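Local structure of hemolysin activator protein CdiB (Acinetobacter baumannii ACICU, 6WIL) at residues I139-I152 and E200-Q212. The protein is an Omp85-type outer-membrane transporter of the two-partner secretion family that probably exports the toxin of a contact-dependent growth inhibition system. Sequence-based numbering, arbitrary orientation.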
ATOM      1  N   ILE A 139      34.477  -4.574  -4.017  1.00 50.95           N
ATOM      2  CA  ILE A 139      33.361  -3.821  -3.456  1.00 52.37           C
ATOM      3  C   ILE A 139      33.120  -2.588  -4.325  1.00 56.34           C
ATOM      4  O   ILE A 139      33.947  -1.674  -4.368  1.00 64.07           O
ATOM      5  CB  ILE A 139      33.625  -3.436  -1.999  1.00 62.57           C
ATOM      6  CG1 ILE A 139      33.920  -4.693  -1.175  1.00 46.67           C
ATOM      7  CG2 ILE A 139      32.440  -2.674  -1.433  1.00 65.15           C
ATOM      8  CD1 ILE A 139      33.810  -4.487   0.321  1.00 56.05           C
ATOM      9  N   GLY A 140      31.986  -2.569  -5.023  1.00 47.23           N
ATOM     10  CA  GLY A 140      31.605  -1.431  -5.837  1.00 54.78           C
ATOM     11  C   GLY A 140      30.864  -0.382  -5.032  1.00 56.98           C
ATOM     12  O   GLY A 140      29.842  -0.678  -4.403  1.00 46.29           O
ATOM     13  N   ARG A 141      31.367   0.847  -5.045  1.00 46.37           N
ATOM     14  CA  ARG A 141      30.857   1.909  -4.195  1.00 53.73           C
ATOM     15  C   ARG A 141      30.314   3.055  -5.039  1.00 47.59           C
ATOM     16  O   ARG A 141      30.482   3.106  -6.260  1.00 46.30           O
ATOM     17  CB  ARG A 141      31.943   2.426  -3.246  1.00 51.25           C
ATOM     18  CG  ARG A 141      32.611   1.342  -2.427  1.00 51.24           C
ATOM     19  CD  ARG A 141      33.615   1.938  -1.460  1.00 49.16           C
ATOM     20  NE  ARG A 141      33.166   1.824  -0.078  1.00 61.93           N
ATOM     21  CZ  ARG A 141      33.576   0.881   0.762  1.00 71.84           C
ATOM     22  NH1 ARG A 141      34.458  -0.026   0.359  1.00 65.36           N
ATOM     23  NH2 ARG A 141      33.114   0.850   2.004  1.00 61.99           N
ATOM     24  N   LEU A 142      29.650   3.981  -4.355  1.00 57.46           N
ATOM     25  CA  LEU A 142      29.069   5.156  -4.984  1.00 50.93           C
ATOM     26  C   LEU A 142      30.047   6.316  -4.892  1.00 51.85           C
ATOM     27  O   LEU A 142      30.537   6.628  -3.806  1.00 52.00           O
ATOM     28  CB  LEU A 142      27.748   5.519  -4.306  1.00 45.37           C
ATOM     29  CG  LEU A 142      26.956   6.693  -4.881  1.00 51.78           C
ATOM     30  CD1 LEU A 142      26.469   6.371  -6.283  1.00 51.11           C
ATOM     31  CD2 LEU A 142      25.791   7.046  -3.971  1.00 48.44           C
ATOM     32  N   ASN A 143      30.330   6.948  -6.025  1.00 45.18           N
ATOM     33  CA  ASN A 143      31.246   8.077  -6.052  1.00 51.28           C
ATOM     34  C   ASN A 143      30.534   9.422  -5.975  1.00 48.25           C
ATOM     35  O   ASN A 143      30.843  10.228  -5.090  1.00 56.48           O
ATOM     36  CB  ASN A 143      32.100   7.993  -7.316  1.00 48.70           C
ATOM     37  CG  ASN A 143      33.005   9.193  -7.501  1.00 51.55           C
ATOM     38  OD1 ASN A 143      33.108   9.731  -8.592  1.00 53.41           O
ATOM     39  ND2 ASN A 143      33.692   9.602  -6.428  1.00 43.90           N
ATOM     40  N   LYS A 144      29.586   9.683  -6.877  1.00 48.85           N
ATOM     41  CA  LYS A 144      28.834  10.931  -6.877  1.00 58.92           C
ATOM     42  C   LYS A 144      27.383  10.660  -7.246  1.00 43.53           C
ATOM     43  O   LYS A 144      27.088   9.802  -8.081  1.00 44.72           O
ATOM     44  CB  LYS A 144      29.407  11.963  -7.867  1.00 43.94           C
ATOM     45  CG  LYS A 144      30.924  12.075  -7.923  1.00 66.62           C
ATOM     46  CD  LYS A 144      31.362  13.115  -8.954  1.00 71.46           C
ATOM     47  CE  LYS A 144      30.936  12.746 -10.375  1.00 66.68           C
ATOM     48  NZ  LYS A 144      31.332  13.792 -11.370  1.00 69.81           N
ATOM     49  N   ILE A 145      26.482  11.418  -6.637  1.00 50.25           N
ATOM     50  CA  ILE A 145      25.114  11.528  -7.129  1.00 41.07           C
ATOM     51  C   ILE A 145      25.063  12.754  -8.029  1.00 44.01           C
ATOM     52  O   ILE A 145      25.377  13.866  -7.593  1.00 46.05           O
ATOM     53  CB  ILE A 145      24.105  11.625  -5.975  1.00 52.96           C
ATOM     54  CG1 ILE A 145      24.089  10.313  -5.189  1.00 47.57           C
ATOM     55  CG2 ILE A 145      22.710  11.953  -6.502  1.00 48.67           C
ATOM     56  CD1 ILE A 145      24.060  10.497  -3.692  1.00 57.71           C
ATOM     57  N   VAL A 146      24.712  12.551  -9.295  1.00 41.85           N
ATOM     58  CA  VAL A 146      24.747  13.606 -10.301  1.00 32.85           C
ATOM     59  C   VAL A 146      23.318  13.942 -10.691  1.00 41.63           C
ATOM     60  O   VAL A 146      22.595  13.094 -11.229  1.00 52.26           O
ATOM     61  CB  VAL A 146      25.574  13.196 -11.531  1.00 47.21           C
ATOM     62  CG1 VAL A 146      25.425  14.230 -12.643  1.00 32.76           C
ATOM     63  CG2 VAL A 146      27.040  13.027 -11.156  1.00 39.13           C
ATOM     64  N   ILE A 147      22.911  15.181 -10.425  1.00 41.51           N
ATOM     65  CA  ILE A 147      21.588  15.667 -10.815  1.00 41.77           C
ATOM     66  C   ILE A 147      21.773  16.348 -12.168  1.00 53.02           C
ATOM     67  O   ILE A 147      22.010  17.553 -12.261  1.00 43.72           O
ATOM     68  CB  ILE A 147      20.987  16.601  -9.768  1.00 38.78           C
ATOM     69  CG1 ILE A 147      21.173  16.023  -8.363  1.00 46.69           C
ATOM     70  CG2 ILE A 147      19.509  16.829 -10.053  1.00 37.69           C
ATOM     71  CD1 ILE A 147      20.531  14.658  -8.163  1.00 36.89           C
ATOM     72  N   GLN A 148      21.667  15.555 -13.237  1.00 48.81           N
ATOM     73  CA  GLN A 148      21.846  16.099 -14.578  1.00 39.88           C
ATOM     74  C   GLN A 148      20.747  17.093 -14.929  1.00 50.05           C
ATOM     75  O   GLN A 148      20.963  18.000 -15.743  1.00 46.02           O
ATOM     76  CB  GLN A 148      21.887  14.962 -15.601  1.00 38.80           C
ATOM     77  CG  GLN A 148      22.095  15.410 -17.041  1.00 55.96           C
ATOM     78  CD  GLN A 148      22.147  14.248 -18.012  1.00 72.05           C
ATOM     79  OE1 GLN A 148      21.436  14.234 -19.018  1.00 74.76           O
ATOM     80  NE2 GLN A 148      22.997  13.269 -17.720  1.00 49.73           N
ATOM     81  N   GLU A 149      19.575  16.959 -14.311  1.00 46.77           N
ATOM     82  CA  GLU A 149      18.420  17.755 -14.689  1.00 49.74           C
ATOM     83  C   GLU A 149      17.447  17.814 -13.518  1.00 53.42           C
ATOM     84  O   GLU A 149      17.214  16.805 -12.846  1.00 44.02           O
ATOM     85  CB  GLU A 149      17.751  17.157 -15.931  1.00 45.63           C
ATOM     86  CG  GLU A 149      16.505  17.867 -16.401  1.00 60.03           C
ATOM     87  CD  GLU A 149      15.891  17.182 -17.604  1.00 66.34           C
ATOM     88  OE1 GLU A 149      16.647  16.554 -18.377  1.00 74.53           O
ATOM     89  OE2 GLU A 149      14.656  17.260 -17.769  1.00 71.73           O
ATOM     90  N   GLY A 150      16.895  18.994 -13.277  1.00 47.81           N
ATOM     91  CA  GLY A 150      15.922  19.196 -12.222  1.00 34.14           C
ATOM     92  C   GLY A 150      16.553  19.737 -10.952  1.00 35.66           C
ATOM     93  O   GLY A 150      17.738  19.530 -10.672  1.00 43.70           O
ATOM     94  N   LYS A 151      15.746  20.437 -10.161  1.00 38.85           N
ATOM     95  CA  LYS A 151      16.210  21.051  -8.924  1.00 33.76           C
ATOM     96  C   LYS A 151      15.835  20.172  -7.741  1.00 42.83           C
ATOM     97  O   LYS A 151      14.686  19.731  -7.623  1.00 36.23           O
ATOM     98  CB  LYS A 151      15.623  22.452  -8.747  1.00 35.11           C
ATOM     99  CG  LYS A 151      15.802  23.354  -9.960  1.00 35.94           C
ATOM    100  CD  LYS A 151      17.229  23.322 -10.488  1.00 35.03           C
ATOM    101  CE  LYS A 151      18.155  24.271  -9.744  1.00 41.01           C
ATOM    102  NZ  LYS A 151      19.514  24.300 -10.380  1.00 40.25           N
ATOM    103  N   ILE A 152      16.807  19.920  -6.871  1.00 32.53           N
ATOM    104  CA  ILE A 152      16.577  19.155  -5.652  1.00 39.73           C
ATOM    105  C   ILE A 152      17.561  19.640  -4.598  1.00 37.71           C
ATOM    106  O   ILE A 152      18.771  19.691  -4.838  1.00 52.03           O
ATOM    107  CB  ILE A 152      16.696  17.634  -5.897  1.00 39.95           C
ATOM    108  CG1 ILE A 152      16.470  16.861  -4.600  1.00 37.97           C
ATOM    109  CG2 ILE A 152      18.037  17.268  -6.519  1.00 25.27           C
ATOM    110  CD1 ILE A 152      16.098  15.412  -4.814  1.00 37.17           C
ATOM    111  N   GLU A 200      39.189   6.624 -15.360  1.00113.27           N
ATOM    112  CA  GLU A 200      38.148   5.922 -14.621  1.00109.54           C
ATOM    113  C   GLU A 200      38.585   5.715 -13.176  1.00113.12           C
ATOM    114  O   GLU A 200      39.773   5.520 -12.903  1.00112.21           O
ATOM    115  CB  GLU A 200      37.830   4.566 -15.264  1.00101.99           C
ATOM    116  CG  GLU A 200      39.012   3.610 -15.304  1.00102.38           C
ATOM    117  CD  GLU A 200      38.592   2.157 -15.203  1.00104.01           C
ATOM    118  OE1 GLU A 200      39.480   1.277 -15.178  1.00 97.26           O
ATOM    119  OE2 GLU A 200      37.373   1.895 -15.141  1.00109.94           O
ATOM    120  N   LEU A 201      37.618   5.773 -12.259  1.00106.10           N
ATOM    121  CA  LEU A 201      37.778   5.232 -10.914  1.00 93.67           C
ATOM    122  C   LEU A 201      37.262   3.797 -10.934  1.00 90.09           C
ATOM    123  O   LEU A 201      36.104   3.558 -11.294  1.00 82.99           O
ATOM    124  CB  LEU A 201      37.019   6.060  -9.876  1.00 88.94           C
ATOM    125  CG  LEU A 201      37.464   7.486  -9.540  1.00 83.42           C
ATOM    126  CD1 LEU A 201      36.569   8.509 -10.221  1.00 83.93           C
ATOM    127  CD2 LEU A 201      37.473   7.705  -8.035  1.00 72.85           C
ATOM    128  N   THR A 202      38.114   2.843 -10.546  1.00 98.94           N
ATOM    129  CA  THR A 202      37.833   1.446 -10.869  1.00 97.59           C
ATOM    130  C   THR A 202      36.715   0.868 -10.004  1.00 77.46           C
ATOM    131  O   THR A 202      35.878   0.103 -10.499  1.00 85.43           O
ATOM    132  CB  THR A 202      39.113   0.604 -10.756  1.00101.75           C
ATOM    133  OG1 THR A 202      38.917  -0.661 -11.401  1.00 86.55           O
ATOM    134  CG2 THR A 202      39.518   0.364  -9.297  1.00 93.23           C
ATOM    135  N   GLY A 203      36.666   1.223  -8.723  1.00 61.91           N
ATOM    136  CA  GLY A 203      35.711   0.589  -7.837  1.00 70.80           C
ATOM    137  C   GLY A 203      34.490   1.434  -7.543  1.00 71.76           C
ATOM    138  O   GLY A 203      33.804   1.200  -6.544  1.00 49.90           O
ATOM    139  N   TYR A 204      34.192   2.410  -8.399  1.00 65.60           N
ATOM    140  CA  TYR A 204      33.188   3.412  -8.075  1.00 54.96           C
ATOM    141  C   TYR A 204      32.198   3.621  -9.212  1.00 59.56           C
ATOM    142  O   TYR A 204      32.483   3.354 -10.382  1.00 54.78           O
ATOM    143  CB  TYR A 204      33.844   4.741  -7.714  1.00 48.38           C
ATOM    144  CG  TYR A 204      34.529   4.706  -6.372  1.00 51.85           C
ATOM    145  CD1 TYR A 204      35.831   4.247  -6.252  1.00 55.09           C
ATOM    146  CD2 TYR A 204      33.871   5.124  -5.223  1.00 56.06           C
ATOM    147  CE1 TYR A 204      36.461   4.209  -5.029  1.00 46.85           C
ATOM    148  CE2 TYR A 204      34.496   5.093  -3.993  1.00 48.95           C
ATOM    149  CZ  TYR A 204      35.792   4.634  -3.903  1.00 53.01           C
ATOM    150  OH  TYR A 204      36.428   4.596  -2.684  1.00 65.75           O
ATOM    151  N   SER A 205      31.029   4.128  -8.839  1.00 43.93           N
ATOM    152  CA  SER A 205      29.918   4.337  -9.750  1.00 49.17           C
ATOM    153  C   SER A 205      29.362   5.740  -9.553  1.00 46.39           C
ATOM    154  O   SER A 205      29.470   6.326  -8.475  1.00 42.14           O
ATOM    155  CB  SER A 205      28.801   3.290  -9.527  1.00 63.93           C
ATOM    156  OG  SER A 205      29.200   1.950  -9.848  1.00 57.83           O
ATOM    157  N   ASP A 206      28.743   6.267 -10.605  1.00 45.45           N
ATOM    158  CA  ASP A 206      28.050   7.545 -10.544  1.00 51.47           C
ATOM    159  C   ASP A 206      26.571   7.311 -10.786  1.00 57.07           C
ATOM    160  O   ASP A 206      26.195   6.591 -11.719  1.00 44.97           O
ATOM    161  CB  ASP A 206      28.613   8.542 -11.558  1.00 51.94           C
ATOM    162  CG  ASP A 206      29.866   9.221 -11.057  1.00 59.83           C
ATOM    163  OD1 ASP A 206      30.057   9.267  -9.821  1.00 62.77           O
ATOM    164  OD2 ASP A 206      30.659   9.704 -11.890  1.00 63.80           O
ATOM    165  N   LEU A 207      25.744   7.897  -9.924  1.00 54.02           N
ATOM    166  CA  LEU A 207      24.292   7.791  -9.998  1.00 42.19           C
ATOM    167  C   LEU A 207      23.772   9.006 -10.756  1.00 43.79           C
ATOM    168  O   LEU A 207      23.699  10.110 -10.210  1.00 48.41           O
ATOM    169  CB  LEU A 207      23.693   7.702  -8.600  1.00 43.33           C
ATOM    170  CG  LEU A 207      22.201   7.378  -8.559  1.00 47.36           C
ATOM    171  CD1 LEU A 207      21.956   6.030  -9.199  1.00 50.32           C
ATOM    172  CD2 LEU A 207      21.665   7.409  -7.137  1.00 44.33           C
ATOM    173  N   ILE A 208      23.395   8.794 -12.013  1.00 53.02           N
ATOM    174  CA  ILE A 208      22.916   9.863 -12.881  1.00 41.77           C
ATOM    175  C   ILE A 208      21.402   9.962 -12.744  1.00 46.28           C
ATOM    176  O   ILE A 208      20.676   9.029 -13.107  1.00 48.64           O
ATOM    177  CB  ILE A 208      23.320   9.613 -14.341  1.00 58.51           C
ATOM    178  CG1 ILE A 208      24.808   9.266 -14.431  1.00 56.46           C
ATOM    179  CG2 ILE A 208      23.000  10.829 -15.201  1.00 52.69           C
ATOM    180  CD1 ILE A 208      25.711  10.285 -13.771  1.00 50.26           C
ATOM    181  N   LEU A 209      20.925  11.097 -12.235  1.00 48.05           N
ATOM    182  CA  LEU A 209      19.504  11.336 -12.012  1.00 37.41           C
ATOM    183  C   LEU A 209      19.013  12.459 -12.916  1.00 41.11           C
ATOM    184  O   LEU A 209      19.597  13.547 -12.931  1.00 50.58           O
ATOM    185  CB  LEU A 209      19.234  11.692 -10.548  1.00 47.98           C
ATOM    186  CG  LEU A 209      19.325  10.561  -9.525  1.00 36.98           C
ATOM    187  CD1 LEU A 209      19.218  11.108  -8.112  1.00 29.94           C
ATOM    188  CD2 LEU A 209      18.231   9.550  -9.788  1.00 40.44           C
ATOM    189  N   LYS A 210      17.941  12.195 -13.660  1.00 35.50           N
ATOM    190  CA  LYS A 210      17.230  13.212 -14.432  1.00 38.30           C
ATOM    191  C   LYS A 210      15.844  13.387 -13.818  1.00 55.04           C
ATOM    192  O   LYS A 210      15.029  12.457 -13.839  1.00 47.24           O
ATOM    193  CB  LYS A 210      17.138  12.828 -15.907  1.00 47.42           C
ATOM    194  CG  LYS A 210      18.350  13.228 -16.735  1.00 57.10           C
ATOM    195  CD  LYS A 210      18.081  13.066 -18.224  1.00 69.00           C
ATOM    196  CE  LYS A 210      18.406  11.664 -18.702  1.00 66.40           C
ATOM    197  NZ  LYS A 210      19.876  11.433 -18.730  1.00 81.29           N
ATOM    198  N   LEU A 211      15.578  14.574 -13.274  1.00 46.93           N
ATOM    199  CA  LEU A 211      14.357  14.845 -12.529  1.00 40.57           C
ATOM    200  C   LEU A 211      13.525  15.912 -13.230  1.00 48.53           C
ATOM    201  O   LEU A 211      14.065  16.860 -13.812  1.00 43.13           O
ATOM    202  CB  LEU A 211      14.671  15.296 -11.095  1.00 28.32           C
ATOM    203  CG  LEU A 211      15.565  14.394 -10.238  1.00 45.29           C
ATOM    204  CD1 LEU A 211      15.840  15.038  -8.889  1.00 37.36           C
ATOM    205  CD2 LEU A 211      14.952  13.009 -10.056  1.00 35.29           C
ATOM    206  N   GLN A 212      12.206  15.749 -13.160  1.00 37.41           N
ATOM    207  CA  GLN A 212      11.252  16.725 -13.672  1.00 38.52           C
ATOM    208  C   GLN A 212      10.121  16.834 -12.664  1.00 40.92           C
ATOM    209  O   GLN A 212       9.401  15.858 -12.433  1.00 37.99           O
ATOM    210  CB  GLN A 212      10.721  16.312 -15.047  1.00 52.30           C
ATOM    211  CG  GLN A 212       9.421  16.980 -15.445  1.00 58.49           C
ATOM    212  CD  GLN A 212       8.880  16.445 -16.754  1.00 80.10           C
ATOM    213  OE1 GLN A 212       9.497  16.612 -17.805  1.00 84.57           O
ATOM    214  NE2 GLN A 212       7.728  15.785 -16.695  1.00 79.16           N
TER
HETATM  215  O   HOH W   1      13.317  19.246 -15.556  1.00 51.60           O
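Val146 N bonds to Leu207 O (2.8 Å) and Leu209 N returns a bond to Val146 O, the centre of a parallel pairing between strands 141-149 and 204-212. With helices 154-160 and 171-181 and strand 185-193 between them in sequence, the two form the first and last strands of the beta-alpha-alpha-beta-beta fold of the second POTRA domain; strand 185-193 runs antiparallel along the other edge of 204-212. Pairing begins at Arg141 N with Gly203 O (2.9 Å), Gly203 lying within the type I turn Leu201-Tyr204. One face is mostly apolar, Ser205 apart: Leu142 CD1 meets Leu207 CB, Leu209 CD1 touches both Ile145 CG2 and Ile147 CD1, which approach it from the same side, and Leu207 continues onto Met189 and Ile191. On the face bearing Tyr204 and Ile208, the ring lies alongside Arg141, whose CB approaches CE2 obliquely, and Ile208 CD1 packs on Val146 CB. Asp206 OD1 takes a weak bond from Lys144 N (3.0 Å). Further along, a beta bulge at Gln148 shifts the register by one, its N still bonded to Leu209 O (2.9 Å). From there the Gln148 side chain reaches over the neighbouring strand: CB sits 3.8 Å from Leu209 O, CG continues anti to the backbone N (chi1 -179°), and CD lies near the Lys210 chain. At the tip, OE1 accepts Lys210 NZ (3.2 Å) from 53° out of the amide plane, while NE2 rests against Ile208 CG2 (3.5 Å). Beyond the bulge, Leu211 N bonds to Glu149 O, and one water donates to both Glu149 OE2 and Leu211 O.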